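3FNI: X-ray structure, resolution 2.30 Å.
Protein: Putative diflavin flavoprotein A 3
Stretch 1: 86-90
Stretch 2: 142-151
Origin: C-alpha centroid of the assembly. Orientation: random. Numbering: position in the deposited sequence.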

# COMPACT_ATOMS: atom_id res chain seq x y z
N GLU A 86 -6.42 -12.64 5.02
CA GLU A 86 -7.48 -11.91 5.70
C GLU A 86 -7.13 -11.23 7.02
O GLU A 86 -7.85 -10.33 7.46
CB GLU A 86 -8.67 -12.85 5.94
CG GLU A 86 -8.28 -14.13 6.66
CD GLU A 86 -9.46 -14.85 7.28
OE1 GLU A 86 -10.41 -15.21 6.55
OE2 GLU A 86 -9.45 -15.06 8.51
N LYS A 87 -6.02 -11.64 7.63
CA LYS A 87 -5.60 -11.08 8.91
C LYS A 87 -4.87 -9.75 8.79
O LYS A 87 -4.52 -9.13 9.80
CB LYS A 87 -4.69 -12.08 9.64
CG LYS A 87 -5.35 -13.39 10.00
CD LYS A 87 -6.15 -13.28 11.29
CE LYS A 87 -5.22 -13.05 12.48
NZ LYS A 87 -5.94 -12.89 13.79
N GLN A 88 -4.62 -9.29 7.57
CA GLN A 88 -3.94 -8.02 7.45
C GLN A 88 -4.85 -6.87 7.06
O GLN A 88 -6.03 -7.05 6.78
CB GLN A 88 -2.74 -8.15 6.50
CG GLN A 88 -3.04 -8.80 5.18
CD GLN A 88 -1.81 -9.43 4.53
OE1 GLN A 88 -1.88 -9.94 3.42
NE2 GLN A 88 -0.68 -9.40 5.23
N ALA A 89 -4.28 -5.66 7.10
CA ALA A 89 -5.00 -4.45 6.78
C ALA A 89 -4.35 -3.82 5.54
O ALA A 89 -3.14 -3.95 5.34
CB ALA A 89 -4.94 -3.50 7.96
N VAL A 90 -5.15 -3.15 4.72
CA VAL A 90 -4.63 -2.55 3.50
C VAL A 90 -5.24 -1.18 3.19
O VAL A 90 -6.45 -0.98 3.34
CB VAL A 90 -4.85 -3.52 2.30
CG1 VAL A 90 -6.33 -3.61 1.96
CG2 VAL A 90 -4.03 -3.09 1.09
N ASP A 142 -1.99 5.85 11.42
CA ASP A 142 -3.13 5.02 11.77
C ASP A 142 -2.86 3.55 11.52
O ASP A 142 -3.17 2.71 12.36
CB ASP A 142 -4.37 5.45 10.96
CG ASP A 142 -5.04 6.68 11.53
OD1 ASP A 142 -4.41 7.38 12.36
OD2 ASP A 142 -6.20 6.95 11.14
N LEU A 143 -2.30 3.24 10.35
CA LEU A 143 -1.99 1.86 10.00
C LEU A 143 -0.90 1.33 10.90
O LEU A 143 -0.96 0.19 11.35
CB LEU A 143 -1.55 1.77 8.53
CG LEU A 143 -1.21 0.36 8.05
CD1 LEU A 143 -2.41 -0.56 8.25
CD2 LEU A 143 -0.79 0.40 6.57
N GLY A 144 0.11 2.16 11.15
CA GLY A 144 1.21 1.77 12.01
C GLY A 144 0.71 1.44 13.41
O GLY A 144 1.20 0.50 14.04
N GLN A 145 -0.27 2.21 13.89
CA GLN A 145 -0.84 1.98 15.22
C GLN A 145 -1.65 0.70 15.21
O GLN A 145 -1.63 -0.07 16.16
CB GLN A 145 -1.73 3.16 15.64
CG GLN A 145 -0.98 4.48 15.78
CD GLN A 145 -1.87 5.60 16.29
OE1 GLN A 145 -2.81 6.02 15.62
NE2 GLN A 145 -1.58 6.09 17.49
N TRP A 146 -2.38 0.47 14.11
CA TRP A 146 -3.19 -0.72 13.98
C TRP A 146 -2.27 -1.95 14.01
O TRP A 146 -2.55 -2.92 14.72
CB TRP A 146 -3.97 -0.68 12.67
CG TRP A 146 -4.85 -1.87 12.47
CD1 TRP A 146 -6.15 -2.02 12.88
CD2 TRP A 146 -4.49 -3.10 11.82
NE1 TRP A 146 -6.62 -3.26 12.52
CE2 TRP A 146 -5.63 -3.94 11.87
CE3 TRP A 146 -3.33 -3.57 11.20
CZ2 TRP A 146 -5.62 -5.23 11.33
CZ3 TRP A 146 -3.32 -4.85 10.66
CH2 TRP A 146 -4.47 -5.66 10.72
N VAL A 147 -1.18 -1.90 13.25
CA VAL A 147 -0.20 -2.99 13.21
C VAL A 147 0.33 -3.27 14.62
O VAL A 147 0.43 -4.43 15.04
CB VAL A 147 0.99 -2.65 12.27
CG1 VAL A 147 2.12 -3.67 12.43
CG2 VAL A 147 0.53 -2.62 10.82
N THR A 148 0.68 -2.21 15.34
CA THR A 148 1.20 -2.37 16.69
C THR A 148 0.18 -3.07 17.58
O THR A 148 0.51 -4.03 18.27
CB THR A 148 1.56 -1.01 17.31
OG1 THR A 148 2.56 -0.38 16.51
CG2 THR A 148 2.10 -1.20 18.74
N ARG A 149 -1.07 -2.58 17.55
CA ARG A 149 -2.15 -3.17 18.34
C ARG A 149 -2.45 -4.61 17.94
O ARG A 149 -2.91 -5.41 18.75
CB ARG A 149 -3.43 -2.33 18.22
CG ARG A 149 -3.50 -1.15 19.17
CD ARG A 149 -4.90 -0.54 19.26
NE ARG A 149 -5.08 0.60 18.37
CZ ARG A 149 -5.36 0.51 17.07
NH1 ARG A 149 -5.50 -0.68 16.51
NH2 ARG A 149 -5.49 1.60 16.34
N ASP A 150 -2.20 -4.94 16.67
CA ASP A 150 -2.44 -6.29 16.17
C ASP A 150 -1.39 -7.26 16.69
O ASP A 150 -1.69 -8.40 17.03
CB ASP A 150 -2.39 -6.31 14.65
CG ASP A 150 -2.74 -7.67 14.08
OD1 ASP A 150 -3.94 -7.91 13.84
OD2 ASP A 150 -1.83 -8.50 13.92
N ARG A 151 -0.15 -6.79 16.73
CA ARG A 151 0.96 -7.61 17.19
C ARG A 151 0.82 -7.86 18.69
O ARG A 151 1.01 -8.98 19.16
CB ARG A 151 2.28 -6.90 16.91
CG ARG A 151 3.44 -7.86 16.68
CD ARG A 151 3.67 -8.11 15.18
NE ARG A 151 2.45 -8.46 14.45
CZ ARG A 151 1.74 -9.57 14.64
NH1 ARG A 151 2.11 -10.46 15.55
NH2 ARG A 151 0.66 -9.80 13.90
O HOH W 1 -5.84 -9.26 12.24

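The contact between the loop and strand start at 86-90 and the helix at 142-151 is small, burying 203 Å² over both sides. No direct hydrogen bond crosses it. Packing around Ala89 and Trp146 does most of the work, with a water bridge beside it.

Ala89 is buried and has the largest area covered by the other stretch. Its CA-to-CB bond points toward the helix, and the methyl sits over one face of the Trp146 indole. Ala89 CB lies 3.5 Å from the centroid of the Trp146 six-membered ring, 13° off the ring normal. This is a CH-pi contact; its closest atom pair is Ala89 CB to Trp146 CZ3, at 3.4 Å. The short side chain lets the backbone of the strand come close to the ring.

Trp146 has chi1 t and chi2 89°, which carries its six-membered ring out to the first stretch. The flat ring offers a broad apolar surface to the methyl. At its edge, near the ring plane, Lys87 O lies 3.6 Å from Trp146 CH2. The backbone of Gln88 also touches the ring, while its side chain starts away from the helix.

Leu143 lies one helical turn before Trp146, and both side chains start toward the first stretch. Trp146 N donates to Asp142 O at 3.0 Å, part of the backbone bonding that keeps the helix in shape. Leu143 CD1 packs 3.9 Å from Ala89 CB, so the same methyl meets both side chains. The branched apolar leucine suits this buried place.

One turn further on, Asp150 adds a polar link. Water 1 donates to Lys87 O and to Asp150 OD1, each at 2.8 Å. The water joins two acceptors that could not bond to each other. Asp150 OD2 also forms a salt bridge with Arg151 NH2, at 2.8 Å.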